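Local coordinates for protein phenol hydroxylase component phL (PDB 3U52) that probably serves as the non-catalytic beta-type subunit of the hydroxylase component of a bacterial multicomponent phenol hydroxylase, helping to assemble the enzyme that hydroxylates phenol, at residues 27-31 against 32-36; 65-69 against 70-74; 272-275 against 276-280. One frame throughout, in Å; residues are numbered along the deposited sequence.

Interaction 1. Residues 27-31 against 32-36; sequences KPATR and YQEAS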
ATOM      1  N   LYS D  27       0.664  19.188 -18.376  1.00 36.47           N
ATOM      2  CA  LYS D  27      -0.491  18.418 -17.979  1.00 35.54           C
ATOM      3  C   LYS D  27       0.100  17.245 -17.195  1.00 34.44           C
ATOM      4  O   LYS D  27       1.302  16.938 -17.375  1.00 34.22           O
ATOM      5  CB  LYS D  27      -1.271  17.946 -19.212  1.00 35.44           C
ATOM      6  CG  LYS D  27      -0.578  16.858 -19.996  1.00 36.89           C
ATOM      7  CD  LYS D  27      -1.295  16.599 -21.329  1.00 39.08           C
ATOM      8  CE  LYS D  27      -1.200  15.144 -21.721  1.00 40.91           C
ATOM      9  NZ  LYS D  27      -0.014  14.884 -22.552  1.00 43.61           N
ATOM     10  N   PRO D  28      -0.709  16.598 -16.313  1.00 33.03           N
ATOM     11  CA  PRO D  28      -0.260  15.444 -15.502  1.00 31.46           C
ATOM     12  C   PRO D  28       0.321  14.340 -16.358  1.00 30.88           C
ATOM     13  O   PRO D  28      -0.192  14.051 -17.450  1.00 30.32           O
ATOM     14  CB  PRO D  28      -1.546  14.967 -14.846  1.00 32.43           C
ATOM     15  CG  PRO D  28      -2.409  16.231 -14.800  1.00 30.50           C
ATOM     16  CD  PRO D  28      -2.120  16.952 -16.024  1.00 33.21           C
ATOM     17  N   ALA D  29       1.414  13.755 -15.891  1.00 29.05           N
ATOM     18  CA  ALA D  29       2.205  12.837 -16.711  1.00 28.94           C
ATOM     19  C   ALA D  29       2.023  11.405 -16.209  1.00 27.72           C
ATOM     20  O   ALA D  29       1.667  11.202 -15.049  1.00 28.59           O
ATOM     21  CB  ALA D  29       3.696  13.218 -16.616  1.00 28.62           C
ATOM     22  N   THR D  30       2.341  10.409 -17.037  1.00 26.07           N
ATOM     23  CA  THR D  30       2.256   9.028 -16.547  1.00 24.59           C
ATOM     24  C   THR D  30       3.455   8.708 -15.651  1.00 24.19           C
ATOM     25  O   THR D  30       4.466   9.419 -15.673  1.00 22.93           O
ATOM     26  CB  THR D  30       2.189   8.040 -17.686  1.00 24.59           C
ATOM     27  OG1 THR D  30       3.412   8.098 -18.408  1.00 21.33           O
ATOM     28  CG2 THR D  30       1.044   8.401 -18.652  1.00 24.48           C
ATOM     29  N   ARG D  31       3.336   7.641 -14.865  1.00 23.06           N
ATOM     30  CA  ARG D  31       4.477   7.121 -14.106  1.00 23.26           C
ATOM     31  C   ARG D  31       5.636   6.787 -15.062  1.00 22.54           C
ATOM     32  O   ARG D  31       6.796   7.122 -14.777  1.00 22.22           O
ATOM     33  CB  ARG D  31       4.079   5.910 -13.251  1.00 22.94           C
ATOM     34  CG  ARG D  31       3.127   6.230 -12.045  1.00 28.20           C
ATOM     35  CD  ARG D  31       3.763   6.272 -10.639  1.00 36.53           C
ATOM     36  NE  ARG D  31       2.817   6.728  -9.585  1.00 42.49           N
ATOM     37  CZ  ARG D  31       2.980   7.814  -8.793  1.00 43.62           C
ATOM     38  NH1 ARG D  31       4.043   8.594  -8.895  1.00 41.37           N
ATOM     39  NH2 ARG D  31       2.063   8.142  -7.883  1.00 43.89           N
ATOM     40  N   TYR D  32       5.327   6.143 -16.191  1.00 21.26           N
ATOM     41  CA  TYR D  32       6.349   5.827 -17.199  1.00 20.33           C
ATOM     42  C   TYR D  32       7.047   7.074 -17.682  1.00 19.50           C
ATOM     43  O   TYR D  32       8.267   7.073 -17.753  1.00 19.57           O
ATOM     44  CB  TYR D  32       5.760   5.039 -18.387  1.00 21.04           C
ATOM     45  CG  TYR D  32       6.805   4.721 -19.436  1.00 19.73           C
ATOM     46  CD1 TYR D  32       7.787   3.748 -19.211  1.00 19.95           C
ATOM     47  CD2 TYR D  32       6.859   5.430 -20.623  1.00 23.82           C
ATOM     48  CE1 TYR D  32       8.766   3.477 -20.197  1.00 21.08           C
ATOM     49  CE2 TYR D  32       7.828   5.160 -21.588  1.00 22.06           C
ATOM     50  CZ  TYR D  32       8.770   4.187 -21.366  1.00 23.15           C
ATOM     51  OH  TYR D  32       9.724   3.961 -22.341  1.00 23.26           O
ATOM     52  N   GLN D  33       6.291   8.136 -18.002  1.00 19.02           N
ATOM     53  CA  GLN D  33       6.898   9.382 -18.491  1.00 20.75           C
ATOM     54  C   GLN D  33       7.833  10.010 -17.463  1.00 22.00           C
ATOM     55  O   GLN D  33       8.984  10.272 -17.822  1.00 23.07           O
ATOM     56  CB  GLN D  33       5.894  10.418 -18.972  1.00 20.33           C
ATOM     57  CG  GLN D  33       5.151   9.966 -20.263  1.00 22.15           C
ATOM     58  CD  GLN D  33       3.950  10.832 -20.600  1.00 25.25           C
ATOM     59  OE1 GLN D  33       3.243  11.284 -19.723  1.00 21.25           O
ATOM     60  NE2 GLN D  33       3.688  11.016 -21.885  1.00 26.55           N
ATOM     61  N   GLU D  34       7.379  10.224 -16.226  1.00 20.61           N
ATOM     62  CA  GLU D  34       8.226  10.828 -15.190  1.00 23.74           C
ATOM     63  C   GLU D  34       9.496  10.013 -14.873  1.00 23.68           C
ATOM     64  O   GLU D  34      10.506  10.565 -14.403  1.00 24.83           O
ATOM     65  CB  GLU D  34       7.422  11.148 -13.900  1.00 22.04           C
ATOM     66  CG  GLU D  34       6.362  12.187 -14.217  1.00 24.01           C
ATOM     67  CD  GLU D  34       5.658  12.837 -13.017  1.00 29.56           C
ATOM     68  OE1 GLU D  34       5.539  12.220 -11.949  1.00 28.63           O
ATOM     69  OE2 GLU D  34       5.164  13.990 -13.185  1.00 33.34           O
ATOM     70  N   ALA D  35       9.426   8.720 -15.129  1.00 22.73           N
ATOM     71  CA  ALA D  35      10.497   7.833 -14.747  1.00 24.02           C
ATOM     72  C   ALA D  35      11.530   7.664 -15.822  1.00 22.81           C
ATOM     73  O   ALA D  35      12.616   7.191 -15.519  1.00 23.11           O
ATOM     74  CB  ALA D  35       9.943   6.445 -14.356  1.00 24.69           C
ATOM     75  N   SER D  36      11.190   8.030 -17.060  1.00 22.11           N
ATOM     76  CA  SER D  36      11.909   7.531 -18.201  1.00 23.22           C
ATOM     77  C   SER D  36      12.523   8.559 -19.171  1.00 23.86           C
ATOM     78  O   SER D  36      13.265   8.162 -20.078  1.00 24.76           O
ATOM     79  CB  SER D  36      11.027   6.547 -18.965  1.00 22.73           C
ATOM     80  OG  SER D  36      10.612   5.497 -18.108  1.00 23.11           O
TER
HETATM   81  O   HOH W   1       2.503  14.551 -13.290  1.00 30.78           O
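Thr30 and Gln33 grip each other in both directions. Gln33 N donates to Thr30 OG1 at 2.9 Å, and Thr30 N donates in turn to Gln33 OE1 at 3.0 Å, along a nearly straight bond (170°) that arrives tilted from the plane of the amide carbonyl. This is a capping box, with Thr30 as the N-cap of helix 31-36. A chi1 of 65° sets the Thr30 hydroxyl between its own backbone N and carbonyl carbon, where it meets the first turn. With CG beside its backbone N, the extended Gln33 side chain runs obliquely past that hydroxyl, CG 3.2 Å from Thr30 OG1, and brings OE1 to Thr30 N. A leucine here lacks OE1, so Thr30 N would probably be left without its partner and the box reduced to a single bond.

Thr30 O accepts from Glu34 N at 3.1 Å, whereas the next such bond, from Ala35 N to Arg31 O, is weak. Glu34 lays CG against Ala29 CB (3.7 Å), and a water accepts from Ala29 N and donates to Glu34 OE2 at 2.7 Å. The chemistry implies a helix start whose Gln33 and Glu34 amides are satisfied by Thr30, with Glu34 OE2 kept in the chain by Thr16 and the water, while Glu34 OE1 bonds a polar side chain, and Arg31 NH2 salt-bridges an acidic one, on the chain of another protein.

Interaction 2. Residues 65-69 against 70-74; sequences IRMED and WCAVS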
ATOM      1  N   ILE D  65      24.848   4.797 -35.583  1.00 27.60           N
ATOM      2  CA  ILE D  65      23.461   5.191 -35.787  1.00 27.68           C
ATOM      3  C   ILE D  65      23.249   6.606 -35.287  1.00 27.59           C
ATOM      4  O   ILE D  65      23.836   7.002 -34.296  1.00 28.78           O
ATOM      5  CB  ILE D  65      22.502   4.231 -35.065  1.00 27.36           C
ATOM      6  CG1 ILE D  65      22.567   2.824 -35.691  1.00 27.55           C
ATOM      7  CG2 ILE D  65      21.086   4.750 -35.123  1.00 27.99           C
ATOM      8  CD1 ILE D  65      21.967   2.725 -37.110  1.00 23.79           C
ATOM      9  N   ARG D  66      22.432   7.378 -35.993  1.00 28.18           N
ATOM     10  CA  ARG D  66      22.140   8.766 -35.626  1.00 29.05           C
ATOM     11  C   ARG D  66      20.642   8.984 -35.481  1.00 28.53           C
ATOM     12  O   ARG D  66      19.860   8.482 -36.282  1.00 28.05           O
ATOM     13  CB  ARG D  66      22.703   9.757 -36.683  1.00 29.96           C
ATOM     14  CG  ARG D  66      24.233   9.798 -36.773  1.00 32.80           C
ATOM     15  CD  ARG D  66      24.874  10.368 -35.501  1.00 39.99           C
ATOM     16  NE  ARG D  66      26.087   9.611 -35.139  1.00 44.32           N
ATOM     17  CZ  ARG D  66      27.291  10.149 -35.118  1.00 44.23           C
ATOM     18  NH1 ARG D  66      27.412  11.436 -35.407  1.00 48.81           N
ATOM     19  NH2 ARG D  66      28.352   9.437 -34.792  1.00 41.94           N
ATOM     20  N   MET D  67      20.261   9.705 -34.431  1.00 29.48           N
ATOM     21  CA  MET D  67      18.869  10.084 -34.158  1.00 30.15           C
ATOM     22  C   MET D  67      18.797  11.524 -33.740  1.00 31.53           C
ATOM     23  O   MET D  67      19.541  11.959 -32.838  1.00 30.79           O
ATOM     24  CB  MET D  67      18.279   9.276 -33.022  1.00 29.66           C
ATOM     25  CG  MET D  67      18.314   7.794 -33.274  1.00 29.61           C
ATOM     26  SD  MET D  67      17.095   7.179 -34.436  1.00 27.55           S
ATOM     27  CE  MET D  67      15.594   7.244 -33.420  1.00 25.90           C
ATOM     28  N   GLU D  68      17.849  12.243 -34.334  1.00 32.06           N
ATOM     29  CA  GLU D  68      17.539  13.590 -33.893  1.00 34.23           C
ATOM     30  C   GLU D  68      17.230  13.536 -32.397  1.00 34.09           C
ATOM     31  O   GLU D  68      17.676  14.392 -31.633  1.00 33.93           O
ATOM     32  CB  GLU D  68      16.357  14.182 -34.672  1.00 35.15           C
ATOM     33  CG  GLU D  68      16.098  15.679 -34.350  1.00 41.70           C
ATOM     34  CD  GLU D  68      14.595  16.004 -34.140  1.00 50.47           C
ATOM     35  OE1 GLU D  68      13.986  16.646 -35.038  1.00 53.36           O
ATOM     36  OE2 GLU D  68      14.023  15.615 -33.078  1.00 52.98           O
ATOM     37  N   ASP D  69      16.518  12.496 -31.970  1.00 33.56           N
ATOM     38  CA  ASP D  69      16.064  12.414 -30.575  1.00 33.61           C
ATOM     39  C   ASP D  69      15.968  10.953 -30.119  1.00 32.85           C
ATOM     40  O   ASP D  69      15.059  10.272 -30.526  1.00 32.95           O
ATOM     41  CB  ASP D  69      14.705  13.119 -30.486  1.00 33.84           C
ATOM     42  CG  ASP D  69      14.200  13.251 -29.074  1.00 37.98           C
ATOM     43  OD1 ASP D  69      14.856  12.735 -28.142  1.00 38.16           O
ATOM     44  OD2 ASP D  69      13.117  13.876 -28.905  1.00 43.11           O
ATOM     45  N   TRP D  70      16.897  10.465 -29.291  1.00 32.35           N
ATOM     46  CA  TRP D  70      16.855   9.037 -28.885  1.00 32.61           C
ATOM     47  C   TRP D  70      15.606   8.611 -28.067  1.00 33.43           C
ATOM     48  O   TRP D  70      15.266   7.424 -28.013  1.00 33.17           O
ATOM     49  CB  TRP D  70      18.131   8.616 -28.160  1.00 31.09           C
ATOM     50  CG  TRP D  70      19.205   8.110 -29.070  1.00 31.84           C
ATOM     51  CD1 TRP D  70      20.384   8.746 -29.389  1.00 30.10           C
ATOM     52  CD2 TRP D  70      19.216   6.855 -29.787  1.00 29.14           C
ATOM     53  NE1 TRP D  70      21.119   7.962 -30.261  1.00 28.42           N
ATOM     54  CE2 TRP D  70      20.431   6.804 -30.521  1.00 28.66           C
ATOM     55  CE3 TRP D  70      18.304   5.788 -29.900  1.00 28.02           C
ATOM     56  CZ2 TRP D  70      20.765   5.720 -31.350  1.00 25.35           C
ATOM     57  CZ3 TRP D  70      18.637   4.702 -30.707  1.00 30.02           C
ATOM     58  CH2 TRP D  70      19.867   4.686 -31.440  1.00 27.62           C
ATOM     59  N   CYS D  71      14.961   9.574 -27.397  1.00 35.19           N
ATOM     60  CA  CYS D  71      13.616   9.381 -26.793  1.00 37.12           C
ATOM     61  C   CYS D  71      12.466   9.147 -27.778  1.00 37.34           C
ATOM     62  O   CYS D  71      11.348   8.885 -27.345  1.00 37.17           O
ATOM     63  CB  CYS D  71      13.239  10.560 -25.918  1.00 36.62           C
ATOM     64  SG  CYS D  71      14.391  10.740 -24.620  1.00 43.82           S
ATOM     65  N   ALA D  72      12.718   9.258 -29.087  1.00 37.23           N
ATOM     66  CA  ALA D  72      11.807   8.689 -30.074  1.00 37.22           C
ATOM     67  C   ALA D  72      11.634   7.177 -29.832  1.00 37.59           C
ATOM     68  O   ALA D  72      10.589   6.595 -30.168  1.00 38.63           O
ATOM     69  CB  ALA D  72      12.339   8.905 -31.492  1.00 37.45           C
ATOM     70  N   VAL D  73      12.660   6.524 -29.302  1.00 36.27           N
ATOM     71  CA  VAL D  73      12.540   5.099 -29.002  1.00 35.39           C
ATOM     72  C   VAL D  73      11.924   4.989 -27.616  1.00 35.40           C
ATOM     73  O   VAL D  73      12.532   5.417 -26.633  1.00 36.77           O
ATOM     74  CB  VAL D  73      13.896   4.360 -29.080  1.00 35.59           C
ATOM     75  CG1 VAL D  73      13.783   2.968 -28.487  1.00 34.62           C
ATOM     76  CG2 VAL D  73      14.399   4.288 -30.531  1.00 34.30           C
ATOM     77  N   SER D  74      10.698   4.471 -27.555  1.00 33.11           N
ATOM     78  CA  SER D  74       9.943   4.356 -26.307  1.00 32.83           C
ATOM     79  C   SER D  74       9.370   2.947 -26.204  1.00 30.87           C
ATOM     80  O   SER D  74       9.246   2.249 -27.205  1.00 30.72           O
ATOM     81  CB  SER D  74       8.794   5.359 -26.253  1.00 32.14           C
ATOM     82  OG  SER D  74       9.305   6.691 -26.313  1.00 40.23           O
TER
HETATM   83  O   HOH W   2      23.834   8.234 -31.893  1.00 39.02           O
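One face of the Trp70 indole carries Met67, whose CG sits 3.6 Å from the centroid of the six-membered ring and only 9° off its normal, a CH-pi contact. Met67 SD stands farther out above the ring, at 4.8 Å from that centroid. At the ring edge, in its plane, a water accepts from Trp70 NE1 and donates to Ile65 O at 2.7 Å, tying the indole to the backbone two residues before the methionine. Ile65 CG2 approaches the benzo end obliquely, 3.9 Å from Trp70 CH2. Beyond the two segments, the ring meets Trp211 with planes at about 45° and packs on Val271 and Val149.

While SD stays above the face, the bend at chi3 (-75°) swings the Met67 methyl aside, CE ending 4.1 Å from Ala72 CB and near Val73 CG2. Two residues after the methionine, Asp69 turns the chain. Its carbonyl O accepts from Ala72 N at 2.9 Å, with the donor well above the carbonyl plane, and its OD1 takes a weak bond from Cys71 N at 3.2 Å, consistent with a weakly closed Asx turn at the start of the 3-10 segment 70-72. Asp69 OD2 forms a salt bridge with Arg23.

The arrangement is a Met-aromatic contact within the loop between helices 31-36 and 81-105, which Ile65, Met67 and Trp70 pack onto helices 251-274 and 276-302.

Interaction 3. Residues 272-275 against 276-280; sequences AGES and ETNRE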
ATOM      1  N   ALA D 272      15.214   2.568 -37.945  1.00 28.37           N
ATOM      2  CA  ALA D 272      15.090   2.433 -39.396  1.00 30.04           C
ATOM      3  C   ALA D 272      14.282   3.573 -40.090  1.00 30.95           C
ATOM      4  O   ALA D 272      14.696   4.098 -41.113  1.00 31.67           O
ATOM      5  CB  ALA D 272      14.526   1.072 -39.746  1.00 29.50           C
ATOM      6  N   GLY D 273      13.149   3.957 -39.532  1.00 32.10           N
ATOM      7  CA  GLY D 273      12.356   5.068 -40.063  1.00 32.85           C
ATOM      8  C   GLY D 273      12.982   6.438 -39.952  1.00 33.88           C
ATOM      9  O   GLY D 273      12.548   7.373 -40.612  1.00 34.05           O
ATOM     10  N   GLU D 274      14.010   6.583 -39.125  1.00 34.24           N
ATOM     11  CA  GLU D 274      14.634   7.883 -38.952  1.00 34.47           C
ATOM     12  C   GLU D 274      15.273   8.407 -40.281  1.00 35.04           C
ATOM     13  O   GLU D 274      15.037   9.539 -40.673  1.00 34.87           O
ATOM     14  CB  GLU D 274      15.665   7.838 -37.834  1.00 33.74           C
ATOM     15  CG  GLU D 274      16.450   9.161 -37.620  1.00 35.56           C
ATOM     16  CD  GLU D 274      15.792  10.109 -36.620  1.00 37.69           C
ATOM     17  OE1 GLU D 274      14.676   9.810 -36.139  1.00 38.03           O
ATOM     18  OE2 GLU D 274      16.412  11.148 -36.294  1.00 39.06           O
ATOM     19  N   SER D 275      16.067   7.587 -40.957  1.00 35.20           N
ATOM     20  CA  SER D 275      16.831   8.047 -42.123  1.00 35.67           C
ATOM     21  C   SER D 275      17.254   6.883 -43.017  1.00 36.49           C
ATOM     22  O   SER D 275      17.455   5.751 -42.551  1.00 35.43           O
ATOM     23  CB  SER D 275      18.085   8.799 -41.671  1.00 35.94           C
ATOM     24  OG  SER D 275      18.887   7.962 -40.828  1.00 36.86           O
ATOM     25  N   GLU D 276      17.425   7.153 -44.313  1.00 36.58           N
ATOM     26  CA  GLU D 276      17.969   6.132 -45.200  1.00 37.80           C
ATOM     27  C   GLU D 276      19.412   5.742 -44.776  1.00 36.79           C
ATOM     28  O   GLU D 276      19.832   4.615 -44.954  1.00 37.04           O
ATOM     29  CB  GLU D 276      17.911   6.658 -46.641  1.00 39.25           C
ATOM     30  CG  GLU D 276      18.152   5.685 -47.789  1.00 44.15           C
ATOM     31  CD  GLU D 276      17.791   6.357 -49.149  1.00 51.85           C
ATOM     32  OE1 GLU D 276      18.692   6.555 -50.007  1.00 54.18           O
ATOM     33  OE2 GLU D 276      16.600   6.730 -49.346  1.00 54.02           O
ATOM     34  N   THR D 277      20.163   6.670 -44.204  1.00 36.56           N
ATOM     35  CA  THR D 277      21.516   6.359 -43.743  1.00 36.86           C
ATOM     36  C   THR D 277      21.519   5.292 -42.627  1.00 35.66           C
ATOM     37  O   THR D 277      22.328   4.354 -42.643  1.00 36.11           O
ATOM     38  CB  THR D 277      22.190   7.570 -43.163  1.00 36.38           C
ATOM     39  OG1 THR D 277      21.481   8.743 -43.531  1.00 39.83           O
ATOM     40  CG2 THR D 277      23.571   7.655 -43.675  1.00 39.16           C
ATOM     41  N   ASN D 278      20.627   5.459 -41.648  1.00 35.25           N
ATOM     42  CA  ASN D 278      20.482   4.504 -40.551  1.00 34.03           C
ATOM     43  C   ASN D 278      20.171   3.174 -41.175  1.00 34.15           C
ATOM     44  O   ASN D 278      20.841   2.207 -40.923  1.00 34.33           O
ATOM     45  CB  ASN D 278      19.344   4.906 -39.629  1.00 32.29           C
ATOM     46  CG  ASN D 278      19.778   5.839 -38.525  1.00 31.91           C
ATOM     47  OD1 ASN D 278      20.950   6.258 -38.431  1.00 26.10           O
ATOM     48  ND2 ASN D 278      18.829   6.156 -37.641  1.00 30.31           N
ATOM     49  N   ARG D 279      19.159   3.163 -42.031  1.00 34.13           N
ATOM     50  CA  ARG D 279      18.749   1.978 -42.779  1.00 34.99           C
ATOM     51  C   ARG D 279      19.879   1.312 -43.601  1.00 34.92           C
ATOM     52  O   ARG D 279      20.073   0.089 -43.535  1.00 33.01           O
ATOM     53  CB  ARG D 279      17.600   2.400 -43.675  1.00 35.48           C
ATOM     54  CG  ARG D 279      16.489   1.419 -43.754  1.00 37.40           C
ATOM     55  CD  ARG D 279      15.140   2.126 -43.836  1.00 39.69           C
ATOM     56  NE  ARG D 279      14.963   2.922 -45.048  1.00 41.54           N
ATOM     57  CZ  ARG D 279      14.603   4.213 -45.071  1.00 43.60           C
ATOM     58  NH1 ARG D 279      14.353   4.897 -43.952  1.00 41.51           N
ATOM     59  NH2 ARG D 279      14.463   4.819 -46.243  1.00 45.12           N
ATOM     60  N   GLU D 280      20.628   2.113 -44.364  1.00 35.71           N
ATOM     61  CA  GLU D 280      21.867   1.629 -45.029  1.00 37.15           C
ATOM     62  C   GLU D 280      22.805   0.895 -44.058  1.00 35.76           C
ATOM     63  O   GLU D 280      23.270  -0.205 -44.341  1.00 34.98           O
ATOM     64  CB  GLU D 280      22.668   2.793 -45.671  1.00 38.56           C
ATOM     65  CG  GLU D 280      22.122   3.385 -47.015  1.00 45.06           C
ATOM     66  CD  GLU D 280      22.653   4.824 -47.292  1.00 52.32           C
ATOM     67  OE1 GLU D 280      23.832   5.131 -46.955  1.00 53.58           O
ATOM     68  OE2 GLU D 280      21.879   5.660 -47.832  1.00 55.91           O
TER
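Ala272 O receives Arg279 NH1 at 3.0 Å, the shortest hydrogen bond between 272-275 and 276-280, and it is fairly straight at 163°. The bond spans a tight corner between two consecutive helices: helix 251-274 stops, Ser275 breaks the run, and helix 276-302 sets off with Ser275 as its N-cap. The carbonyl oxygen lies at the edge of the Arg279 guanidinium, in its plane, so the NH1 proton points almost directly at it. Bends at chi2 and chi3 (64°) bring the chain round to this position, with CD also passing 3.4 Å from Ala272 O. Arg279 of helix 276-302 thus hydrogen-bonds a carbonyl in the last turn of helix 251-274. Its own backbone is held too, since Arg279 N donates to Ser275 O at 3.1 Å.

The Ser275 hydroxyl, placed between the backbone N and the carbonyl carbon, accepts from Asn278 N at 3.2 Å, which satisfies an amide that has no earlier helical turn to bond to. Asn278 in turn lays its amide beside the cap, CG coming to 3.3 Å from Ser275 OG. Its ND2 hydrogen-bonds both Val271 O and Arg66 O, tying the start of helix 276-302 to the end of helix 251-274 and to the loop at residues 65-69. Glu274 reaches the same loop, its OE2 accepting from Glu68 N, and its carboxylate lies 23° from parallel to the Asn278 amide. The amide end of Asn278 passes the base of Glu274, and the contact is plain van der Waals packing, with Glu274 CB 3.6 Å from Asn278 ND2.

In the fold
Interactions 2 and 3 hold the same corner of the fold: their centres lie about 12 Å apart, and the 65-69 loop is bonded through its backbone to side chains at the corner between helices 251-274 and 276-302. Interaction 1 has its centre about 18 Å from that of interaction 2, which it touches by Tyr32 against Ser74, and does not reach interaction 3. All three are only partly buried and lie well out from the chain's centre. Interactions 1 and 3 are both polar helix starts with N-cap hydroxyls, but only the first borders another protein's chain. Interaction 2 relies mainly on apolar packing round an indole that faces neighbouring helices.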